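Local coordinates for ABC transporter, substrate binding protein (Mannopine) (PDB 5L9S), which serves as the periplasmic solute-binding protein of an ABC transporter and probably captures an opine such as mannopine for import, at residues 46-49 and 50-54; 143-147 and 148-152; 159-163 and 164-168. All coordinates share one frame; numbering follows the deposited sequence.

Interaction 1 (46-49 and 50-54); sequences AKVT and AMVQT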
ATOM      1  N   ALA A  46     -10.595   3.254 -16.331  1.00 61.27           N
ATOM      2  CA  ALA A  46     -11.527   3.642 -17.398  1.00 63.03           C
ATOM      3  C   ALA A  46     -11.039   3.251 -18.789  1.00 67.88           C
ATOM      4  O   ALA A  46     -11.874   2.923 -19.653  1.00 71.65           O
ATOM      5  CB  ALA A  46     -11.798   5.131 -17.333  1.00 64.19           C
ATOM      6  N   LYS A  47      -9.699   3.289 -19.016  1.00 60.48           N
ATOM      7  CA  LYS A  47      -9.118   2.903 -20.303  1.00 61.97           C
ATOM      8  C   LYS A  47      -9.173   1.392 -20.496  1.00 64.44           C
ATOM      9  O   LYS A  47      -9.396   0.939 -21.608  1.00 65.50           O
ATOM     10  CB  LYS A  47      -7.691   3.426 -20.445  1.00 63.92           C
ATOM     11  CG  LYS A  47      -7.569   4.592 -21.405  1.00 77.33           C
ATOM     12  CD  LYS A  47      -6.734   5.723 -20.824  1.00 83.93           C
ATOM     13  CE  LYS A  47      -6.701   6.915 -21.758  1.00 99.44           C
ATOM     14  NZ  LYS A  47      -6.524   8.190 -21.014  1.00104.70           N
ATOM     15  N   VAL A  48      -9.005   0.613 -19.401  1.00 58.63           N
ATOM     16  CA  VAL A  48      -9.090  -0.857 -19.436  1.00 58.81           C
ATOM     17  C   VAL A  48     -10.535  -1.289 -19.701  1.00 66.24           C
ATOM     18  O   VAL A  48     -10.785  -2.103 -20.598  1.00 68.31           O
ATOM     19  CB  VAL A  48      -8.484  -1.543 -18.188  1.00 59.20           C
ATOM     20  CG1 VAL A  48      -8.722  -3.056 -18.204  1.00 60.13           C
ATOM     21  CG2 VAL A  48      -6.994  -1.248 -18.085  1.00 56.80           C
ATOM     22  N   THR A  49     -11.476  -0.693 -18.963  1.00 62.93           N
ATOM     23  CA  THR A  49     -12.887  -0.989 -19.134  1.00 66.62           C
ATOM     24  C   THR A  49     -13.310  -0.786 -20.608  1.00 74.44           C
ATOM     25  O   THR A  49     -13.811  -1.728 -21.231  1.00 76.10           O
ATOM     26  CB  THR A  49     -13.730  -0.203 -18.102  1.00 74.52           C
ATOM     27  OG1 THR A  49     -13.174  -0.384 -16.803  1.00 68.24           O
ATOM     28  CG2 THR A  49     -15.196  -0.621 -18.105  1.00 74.83           C
ATOM     29  N   ALA A  50     -13.034   0.419 -21.164  1.00 72.50           N
ATOM     30  CA  ALA A  50     -13.378   0.792 -22.548  1.00 76.35           C
ATOM     31  C   ALA A  50     -12.797  -0.177 -23.585  1.00 83.03           C
ATOM     32  O   ALA A  50     -13.474  -0.540 -24.551  1.00 86.51           O
ATOM     33  CB  ALA A  50     -12.916   2.209 -22.838  1.00 76.92           C
ATOM     34  N   MET A  51     -11.549  -0.607 -23.367  1.00 77.70           N
ATOM     35  CA  MET A  51     -10.844  -1.569 -24.208  1.00 78.73           C
ATOM     36  C   MET A  51     -11.525  -2.937 -24.152  1.00 83.28           C
ATOM     37  O   MET A  51     -11.653  -3.581 -25.181  1.00 84.59           O
ATOM     38  CB  MET A  51      -9.419  -1.727 -23.694  1.00 78.25           C
ATOM     39  CG  MET A  51      -8.459  -0.739 -24.271  1.00 81.51           C
ATOM     40  SD  MET A  51      -6.873  -0.754 -23.404  1.00 81.74           S
ATOM     41  CE  MET A  51      -6.716  -2.492 -22.990  1.00 77.91           C
ATOM     42  N   VAL A  52     -11.907  -3.397 -22.933  1.00 79.19           N
ATOM     43  CA  VAL A  52     -12.564  -4.683 -22.700  1.00 80.65           C
ATOM     44  C   VAL A  52     -13.959  -4.721 -23.360  1.00 88.23           C
ATOM     45  O   VAL A  52     -14.262  -5.730 -23.998  1.00 89.78           O
ATOM     46  CB  VAL A  52     -12.567  -5.085 -21.200  1.00 81.65           C
ATOM     47  CG1 VAL A  52     -13.517  -6.254 -20.930  1.00 82.95           C
ATOM     48  CG2 VAL A  52     -11.151  -5.425 -20.723  1.00 78.62           C
ATOM     49  N   GLN A  53     -14.770  -3.624 -23.286  1.00 86.95           N
ATOM     50  CA  GLN A  53     -16.095  -3.598 -23.955  1.00 91.81           C
ATOM     51  C   GLN A  53     -15.956  -3.680 -25.513  1.00 98.77           C
ATOM     52  O   GLN A  53     -16.654  -4.471 -26.147  1.00100.69           O
ATOM     53  CB  GLN A  53     -17.027  -2.447 -23.471  1.00 93.54           C
ATOM     54  CG  GLN A  53     -16.871  -1.029 -24.062  1.00112.37           C
ATOM     55  CD  GLN A  53     -18.051  -0.113 -23.728  1.00134.26           C
ATOM     56  OE1 GLN A  53     -18.588   0.587 -24.593  1.00133.65           O
ATOM     57  NE2 GLN A  53     -18.495  -0.092 -22.469  1.00124.12           N
ATOM     58  N   THR A  54     -14.992  -2.948 -26.097  1.00 96.17           N
ATOM     59  CA  THR A  54     -14.621  -3.027 -27.518  1.00 99.47           C
ATOM     60  C   THR A  54     -13.741  -4.304 -27.554  1.00103.82           C
ATOM     61  O   THR A  54     -13.329  -4.763 -26.499  1.00101.80           O
ATOM     62  CB  THR A  54     -13.749  -1.789 -27.888  1.00108.28           C
ATOM     63  OG1 THR A  54     -14.304  -0.598 -27.329  1.00105.28           O
ATOM     64  CG2 THR A  54     -13.586  -1.605 -29.396  1.00114.54           C
TER

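Interaction 2 (143-147 and 148-152); sequences PNFDD and PWRVL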
ATOM      1  N   PRO A 143      -5.601  10.923   8.547  1.00 51.18           N
ATOM      2  CA  PRO A 143      -5.996  11.326   7.186  1.00 51.31           C
ATOM      3  C   PRO A 143      -7.501  11.523   7.075  1.00 59.98           C
ATOM      4  O   PRO A 143      -8.299  10.904   7.786  1.00 60.75           O
ATOM      5  CB  PRO A 143      -5.552  10.167   6.309  1.00 50.19           C
ATOM      6  CG  PRO A 143      -5.429   9.007   7.206  1.00 53.43           C
ATOM      7  CD  PRO A 143      -5.122   9.524   8.582  1.00 50.14           C
ATOM      8  N   ASN A 144      -7.871  12.435   6.215  1.00 60.24           N
ATOM      9  CA  ASN A 144      -9.253  12.713   5.900  1.00 63.40           C
ATOM     10  C   ASN A 144      -9.426  12.663   4.395  1.00 71.13           C
ATOM     11  O   ASN A 144      -9.567  13.683   3.709  1.00 72.67           O
ATOM     12  CB  ASN A 144      -9.773  14.007   6.537  1.00 65.85           C
ATOM     13  CG  ASN A 144     -11.155  14.404   6.062  1.00 80.00           C
ATOM     14  OD1 ASN A 144     -12.084  13.579   5.987  1.00 65.20           O
ATOM     15  ND2 ASN A 144     -11.285  15.658   5.655  1.00 73.80           N
ATOM     16  N   PHE A 145      -9.302  11.450   3.886  1.00 68.89           N
ATOM     17  CA  PHE A 145      -9.585  11.122   2.507  1.00 70.68           C
ATOM     18  C   PHE A 145     -10.791  10.191   2.597  1.00 79.43           C
ATOM     19  O   PHE A 145     -11.109   9.714   3.703  1.00 79.53           O
ATOM     20  CB  PHE A 145      -8.380  10.560   1.720  1.00 69.99           C
ATOM     21  CG  PHE A 145      -7.339   9.721   2.429  1.00 68.29           C
ATOM     22  CD1 PHE A 145      -7.704   8.564   3.116  1.00 69.34           C
ATOM     23  CD2 PHE A 145      -5.980  10.013   2.296  1.00 67.70           C
ATOM     24  CE1 PHE A 145      -6.733   7.751   3.701  1.00 68.09           C
ATOM     25  CE2 PHE A 145      -5.015   9.199   2.879  1.00 67.78           C
ATOM     26  CZ  PHE A 145      -5.397   8.067   3.566  1.00 65.29           C
ATOM     27  N   ASP A 146     -11.523  10.044   1.481  1.00 77.80           N
ATOM     28  CA  ASP A 146     -12.811   9.364   1.362  1.00 78.90           C
ATOM     29  C   ASP A 146     -12.931   7.980   2.037  1.00 81.54           C
ATOM     30  O   ASP A 146     -13.997   7.722   2.606  1.00 84.14           O
ATOM     31  CB  ASP A 146     -13.260   9.300  -0.097  1.00 81.79           C
ATOM     32  CG  ASP A 146     -13.736  10.654  -0.608  1.00 95.72           C
ATOM     33  OD1 ASP A 146     -14.652  11.247   0.023  1.00 98.04           O
ATOM     34  OD2 ASP A 146     -13.202  11.119  -1.635  1.00103.81           O
ATOM     35  N   ASP A 147     -11.899   7.115   2.035  1.00 73.97           N
ATOM     36  CA  ASP A 147     -12.096   5.852   2.763  1.00 72.28           C
ATOM     37  C   ASP A 147     -11.460   5.906   4.150  1.00 69.84           C
ATOM     38  O   ASP A 147     -10.246   6.079   4.268  1.00 69.10           O
ATOM     39  CB  ASP A 147     -11.681   4.584   1.980  1.00 73.75           C
ATOM     40  CG  ASP A 147     -12.313   3.272   2.471  1.00 85.84           C
ATOM     41  OD1 ASP A 147     -12.372   3.059   3.705  1.00 84.28           O
ATOM     42  OD2 ASP A 147     -12.663   2.424   1.619  1.00 93.94           O
ATOM     43  N   PRO A 148     -12.287   5.722   5.208  1.00 62.07           N
ATOM     44  CA  PRO A 148     -11.764   5.780   6.582  1.00 59.05           C
ATOM     45  C   PRO A 148     -11.338   4.439   7.216  1.00 55.33           C
ATOM     46  O   PRO A 148     -11.066   4.401   8.422  1.00 54.22           O
ATOM     47  CB  PRO A 148     -12.984   6.310   7.331  1.00 63.18           C
ATOM     48  CG  PRO A 148     -14.139   5.631   6.655  1.00 68.13           C
ATOM     49  CD  PRO A 148     -13.762   5.552   5.210  1.00 63.76           C
ATOM     50  N   TRP A 149     -11.361   3.335   6.460  1.00 47.42           N
ATOM     51  CA  TRP A 149     -11.151   2.011   7.042  1.00 46.05           C
ATOM     52  C   TRP A 149      -9.919   1.902   7.965  1.00 48.70           C
ATOM     53  O   TRP A 149     -10.018   1.227   9.002  1.00 49.60           O
ATOM     54  CB  TRP A 149     -11.169   0.898   5.978  1.00 44.33           C
ATOM     55  CG  TRP A 149      -9.939   0.752   5.129  1.00 43.97           C
ATOM     56  CD1 TRP A 149      -9.720   1.284   3.883  1.00 46.42           C
ATOM     57  CD2 TRP A 149      -8.770  -0.025   5.446  1.00 42.70           C
ATOM     58  NE1 TRP A 149      -8.485   0.901   3.417  1.00 44.24           N
ATOM     59  CE2 TRP A 149      -7.881   0.093   4.355  1.00 45.43           C
ATOM     60  CE3 TRP A 149      -8.376  -0.796   6.563  1.00 43.31           C
ATOM     61  CZ2 TRP A 149      -6.657  -0.579   4.322  1.00 43.45           C
ATOM     62  CZ3 TRP A 149      -7.156  -1.448   6.529  1.00 43.12           C
ATOM     63  CH2 TRP A 149      -6.331  -1.367   5.407  1.00 42.83           C
ATOM     64  N   ARG A 150      -8.777   2.567   7.607  1.00 40.39           N
ATOM     65  CA  ARG A 150      -7.551   2.549   8.411  1.00 37.09           C
ATOM     66  C   ARG A 150      -7.698   3.381   9.683  1.00 40.77           C
ATOM     67  O   ARG A 150      -7.046   3.099  10.672  1.00 40.60           O
ATOM     68  CB  ARG A 150      -6.371   3.079   7.609  1.00 35.23           C
ATOM     69  CG  ARG A 150      -5.749   2.117   6.620  1.00 40.35           C
ATOM     70  CD  ARG A 150      -4.601   2.901   6.089  1.00 43.77           C
ATOM     71  NE  ARG A 150      -4.408   2.836   4.641  1.00 51.49           N
ATOM     72  CZ  ARG A 150      -5.175   3.423   3.736  1.00 59.56           C
ATOM     73  NH1 ARG A 150      -6.285   4.055   4.103  1.00 61.88           N
ATOM     74  NH2 ARG A 150      -4.880   3.327   2.453  1.00 43.78           N
ATOM     75  N   VAL A 151      -8.491   4.448   9.639  1.00 39.15           N
ATOM     76  CA  VAL A 151      -8.748   5.296  10.808  1.00 40.71           C
ATOM     77  C   VAL A 151      -9.635   4.494  11.797  1.00 46.55           C
ATOM     78  O   VAL A 151      -9.361   4.482  13.001  1.00 46.05           O
ATOM     79  CB  VAL A 151      -9.367   6.666  10.407  1.00 44.88           C
ATOM     80  CG1 VAL A 151      -9.866   7.440  11.615  1.00 46.45           C
ATOM     81  CG2 VAL A 151      -8.358   7.505   9.643  1.00 43.80           C
ATOM     82  N   LEU A 152     -10.663   3.803  11.267  1.00 43.70           N
ATOM     83  CA  LEU A 152     -11.593   2.941  11.994  1.00 44.72           C
ATOM     84  C   LEU A 152     -10.893   1.729  12.595  1.00 46.64           C
ATOM     85  O   LEU A 152     -11.077   1.446  13.778  1.00 45.80           O
ATOM     86  CB  LEU A 152     -12.745   2.507  11.058  1.00 46.29           C
ATOM     87  CG  LEU A 152     -13.689   3.635  10.552  1.00 51.49           C
ATOM     88  CD1 LEU A 152     -14.753   3.080   9.636  1.00 52.20           C
ATOM     89  CD2 LEU A 152     -14.362   4.359  11.701  1.00 51.78           C
TER

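Interaction 3 (159-163 and 164-168); sequences DGVPR and EKLFP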
ATOM      1  N   ASP A 159      -8.881   0.253  20.957  1.00 53.89           N
ATOM      2  CA  ASP A 159      -9.949  -0.224  21.846  1.00 56.61           C
ATOM      3  C   ASP A 159      -9.746  -1.688  22.323  1.00 61.15           C
ATOM      4  O   ASP A 159     -10.612  -2.226  23.007  1.00 62.54           O
ATOM      5  CB  ASP A 159     -11.336  -0.037  21.187  1.00 59.59           C
ATOM      6  CG  ASP A 159     -12.492   0.155  22.159  1.00 76.46           C
ATOM      7  OD1 ASP A 159     -12.254   0.678  23.289  1.00 78.51           O
ATOM      8  OD2 ASP A 159     -13.637  -0.162  21.781  1.00 85.99           O
ATOM      9  N   GLY A 160      -8.619  -2.305  21.965  1.00 57.00           N
ATOM     10  CA  GLY A 160      -8.252  -3.643  22.414  1.00 57.93           C
ATOM     11  C   GLY A 160      -8.636  -4.819  21.545  1.00 65.31           C
ATOM     12  O   GLY A 160      -8.498  -5.961  21.986  1.00 67.84           O
ATOM     13  N   VAL A 161      -9.088  -4.574  20.307  1.00 61.59           N
ATOM     14  CA  VAL A 161      -9.423  -5.650  19.371  1.00 61.05           C
ATOM     15  C   VAL A 161      -8.089  -6.241  18.835  1.00 65.33           C
ATOM     16  O   VAL A 161      -7.259  -5.491  18.310  1.00 62.71           O
ATOM     17  CB  VAL A 161     -10.360  -5.178  18.217  1.00 63.80           C
ATOM     18  CG1 VAL A 161     -10.606  -6.290  17.197  1.00 63.64           C
ATOM     19  CG2 VAL A 161     -11.681  -4.640  18.747  1.00 65.19           C
ATOM     20  N   PRO A 162      -7.850  -7.567  18.995  1.00 64.72           N
ATOM     21  CA  PRO A 162      -6.606  -8.158  18.452  1.00 63.68           C
ATOM     22  C   PRO A 162      -6.657  -8.174  16.933  1.00 66.50           C
ATOM     23  O   PRO A 162      -7.750  -8.291  16.374  1.00 65.95           O
ATOM     24  CB  PRO A 162      -6.596  -9.578  19.030  1.00 67.39           C
ATOM     25  CG  PRO A 162      -8.023  -9.891  19.300  1.00 73.44           C
ATOM     26  CD  PRO A 162      -8.718  -8.595  19.614  1.00 68.72           C
ATOM     27  N   ARG A 163      -5.493  -8.020  16.269  1.00 63.23           N
ATOM     28  CA  ARG A 163      -5.410  -7.927  14.804  1.00 62.74           C
ATOM     29  C   ARG A 163      -6.026  -9.121  14.044  1.00 67.00           C
ATOM     30  O   ARG A 163      -6.590  -8.922  12.963  1.00 67.14           O
ATOM     31  CB  ARG A 163      -3.983  -7.648  14.305  1.00 62.71           C
ATOM     32  CG  ARG A 163      -2.828  -8.315  15.027  1.00 67.40           C
ATOM     33  CD  ARG A 163      -1.592  -8.327  14.128  1.00 69.55           C
ATOM     34  NE  ARG A 163      -1.013  -9.670  14.085  1.00 81.23           N
ATOM     35  CZ  ARG A 163      -0.369 -10.191  13.048  1.00 85.44           C
ATOM     36  NH1 ARG A 163       0.100 -11.428  13.108  1.00 75.77           N
ATOM     37  NH2 ARG A 163      -0.193  -9.483  11.945  1.00 67.73           N
ATOM     38  N   GLU A 164      -5.965 -10.323  14.624  1.00 63.21           N
ATOM     39  CA  GLU A 164      -6.529 -11.551  14.045  1.00 64.36           C
ATOM     40  C   GLU A 164      -8.076 -11.525  14.034  1.00 68.97           C
ATOM     41  O   GLU A 164      -8.701 -12.156  13.177  1.00 70.79           O
ATOM     42  CB  GLU A 164      -6.022 -12.791  14.804  1.00 67.62           C
ATOM     43  CG  GLU A 164      -4.506 -12.873  14.957  1.00 78.97           C
ATOM     44  CD  GLU A 164      -3.882 -12.054  16.077  1.00 99.17           C
ATOM     45  OE1 GLU A 164      -2.731 -11.593  15.892  1.00100.84           O
ATOM     46  OE2 GLU A 164      -4.538 -11.863  17.130  1.00 82.35           O
ATOM     47  N   LYS A 165      -8.677 -10.796  14.989  1.00 64.06           N
ATOM     48  CA  LYS A 165     -10.117 -10.630  15.142  1.00 65.07           C
ATOM     49  C   LYS A 165     -10.616  -9.253  14.618  1.00 67.15           C
ATOM     50  O   LYS A 165     -11.784  -8.903  14.837  1.00 69.01           O
ATOM     51  CB  LYS A 165     -10.506 -10.805  16.623  1.00 69.55           C
ATOM     52  CG  LYS A 165     -10.332 -12.220  17.189  1.00 85.46           C
ATOM     53  CD  LYS A 165     -10.898 -12.332  18.608  1.00 95.91           C
ATOM     54  CE  LYS A 165     -10.961 -13.763  19.099  1.00111.90           C
ATOM     55  NZ  LYS A 165     -11.743 -13.892  20.362  1.00125.00           N
ATOM     56  N   LEU A 166      -9.743  -8.492  13.915  1.00 59.08           N
ATOM     57  CA  LEU A 166     -10.034  -7.150  13.408  1.00 56.10           C
ATOM     58  C   LEU A 166     -11.140  -7.120  12.364  1.00 61.75           C
ATOM     59  O   LEU A 166     -12.060  -6.317  12.508  1.00 61.55           O
ATOM     60  CB  LEU A 166      -8.761  -6.439  12.901  1.00 53.09           C
ATOM     61  CG  LEU A 166      -8.895  -4.950  12.503  1.00 56.11           C
ATOM     62  CD1 LEU A 166      -9.351  -4.070  13.668  1.00 56.46           C
ATOM     63  CD2 LEU A 166      -7.619  -4.422  11.889  1.00 54.76           C
ATOM     64  N   PHE A 167     -11.046  -7.962  11.313  1.00 60.77           N
ATOM     65  CA  PHE A 167     -12.050  -8.032  10.237  1.00 61.23           C
ATOM     66  C   PHE A 167     -13.049  -9.180  10.481  1.00 68.58           C
ATOM     67  O   PHE A 167     -12.599 -10.280  10.806  1.00 69.28           O
ATOM     68  CB  PHE A 167     -11.388  -8.161   8.859  1.00 60.99           C
ATOM     69  CG  PHE A 167     -10.716  -6.906   8.369  1.00 59.41           C
ATOM     70  CD1 PHE A 167     -11.440  -5.926   7.702  1.00 61.28           C
ATOM     71  CD2 PHE A 167      -9.345  -6.727   8.522  1.00 59.62           C
ATOM     72  CE1 PHE A 167     -10.813  -4.772   7.232  1.00 60.62           C
ATOM     73  CE2 PHE A 167      -8.711  -5.585   8.027  1.00 60.25           C
ATOM     74  CZ  PHE A 167      -9.450  -4.612   7.388  1.00 58.17           C
ATOM     75  N   PRO A 168     -14.392  -8.974  10.363  1.00 66.86           N
ATOM     76  CA  PRO A 168     -15.128  -7.748   9.960  1.00 66.41           C
ATOM     77  C   PRO A 168     -15.090  -6.597  10.981  1.00 67.31           C
ATOM     78  O   PRO A 168     -15.246  -6.842  12.184  1.00 68.44           O
ATOM     79  CB  PRO A 168     -16.560  -8.268   9.715  1.00 70.87           C
ATOM     80  CG  PRO A 168     -16.686  -9.438  10.615  1.00 76.64           C
ATOM     81  CD  PRO A 168     -15.327 -10.091  10.603  1.00 70.81           C
TER

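Interaction 1 (46-49 and 50-54)
Val48 and Val52 meet one helical turn apart, and the backbone around them carries the successive i to i+4 bonds of an alpha helix. Four such hydrogen bonds join 46-49 to 50-54. Ala50 N lies 3.1 Å from Ala46 O, and Met51 N donates to Lys47 O. Val52 N follows, 2.9 Å from Val48 O, and Gln53 N gives a similar bond to Thr49 O.

The apolar contact is narrow. CG1 of Val48 lies 4.2 Å from CG2 of Val52, methyl against methyl along one side of the helix. Val52 holds CG1 opposite its own backbone N (chi1 167°), which turns its CG2 back along the helix until it rests 3.3 Å from Val48 O. Met51 runs back the same way, and its CG (3.3 Å) and SD (3.5 Å) both lie against Lys47 O. Outside the helix segment, Ile77 of helix 72-77 touches Val48 and Val52, while Trp59 packs on Val48 and Met51.

Two threonines turn their hydroxyls to the backbone. Thr49 OG1 is hydrogen-bonded to Arg45 O, one turn earlier. At the end of the helix Thr54 OG1 donates to Ala50 O over 2.9 Å, and Thr54 N reaches the same oxygen from the opposite face of the carbonyl plane, so two bonds grip one acceptor. Thr54 is also where the backbone leaves helical angles. The arrangement is that of the C-terminal turns of an amphipathic surface helix, here helix 41-53, with one apolar side laid against the protein.

Interaction 2 (143-147 and 148-152)
Pro148 follows Asp147 directly and leads into helix 149-158; its CD sits 3.4 Å from Asp146 O, while Trp321 of helix 307-325 touches the proline from outside.

Trp149 is the first helical residue. Its N donates to Asp147 OD1 over 2.9 Å, and the carboxylate oxygen is met nearly along its C-O axis. Asp147 OD1 also lies 3.2 Å from Trp149 CD1, at the edge of the indole and near the ring plane, and the carboxylate stands almost perpendicular to that ring (86°). With CG of Trp149 held between its backbone N and carbonyl carbon (chi1 77°), the pyrrole edge comes round to the aspartate.

Arg150 reaches back toward the loop. Its NH1 approaches CE1 of Phe145 to 3.7 Å, an oblique meeting in which guanidinium and ring planes are 61° apart. NE1 of Trp149 lies over one face of the Arg150 guanidinium, toward its rim, and Pro143 CB sits over one face of the Phe145 ring, also offset to the rim.

Val151 points toward the loop, and its CG2 rests 4.0 Å from Pro143 CD, joining the end of strand 140-143 to the first helical turn.

Asp147 acts as the N-cap of helix 149-158, its side chain accepting from Trp149 N, and its negative charge would probably be favoured by the helix dipole there.

Interaction 3 (159-163 and 164-168)
Arg163 bends its side chain across the neighbouring Glu164, and the two are joined by a salt bridge. From the base of the side chain, Arg163 CB lies 3.3 Å from Glu164 N. Arg163 CG comes within 3.4 Å of Glu164 OE1, and CD keeps beside the same oxygen at a longer distance. Arg163 NE then donates to Glu164 OE1 over 3.1 Å. This bond is bent, with an N-H...O angle of 138°: OE1 is met on its anti side, the nitrogen out of the carboxylate plane and the oxygen tilted from the guanidinium plane. The two flat groups are 79° apart, far from a coplanar paired bridge. The fold of Glu164 at chi2 (81°) brings its carboxylate back to the arginine, and its OE2 approaches Pro162 CB. CZ and NH1 of Arg163 each lie 4.0 Å from Glu164 OE1; at the tip, NH1 bonds to Glu299 O and NH2 to Ile302 O.

The backbone of 162-165 makes a beta turn, near type I at Arg163 and Glu164, closed by Lys165 N donating to Pro162 O over 3.0 Å. Leu166 N makes a weak bond to Arg163 O. Lys165 lays CB and CD across CG of Pro162, each 3.8 Å away. Val161 CG1 packs on Lys165 O and on CA of Leu166; both Val161 and Leu166 also touch Leu156 of helix 149-158.

All three guanidinium nitrogens of Arg163 thus have acceptors, two of them neutral backbone carbonyls. Its positive charge is probably balanced in part by Glu164, while the carbonyl bonds fix the rotation of the group and tie this turn to the 299-302 region.

In the fold
Following the chain from the N terminus, the three interactions come in series; none nests in or crosses another, and each is local and closes no long loop. Interaction 1 completes helix 41-53, which rests on helix 72-77; its centre is about 29 Å from that of interaction 2 and about 38 Å from that of interaction 3. It thus lies in a different part of the two-lobed periplasmic binding protein fold, here open and unliganded. Interaction 2 turns strand 140-143 into helix 149-158, and interaction 3 lies between that helix and helix 171-181. These two touch where Trp149 packs on Phe167, and Ile310 links helix 307-325 to Asp147 and Phe167.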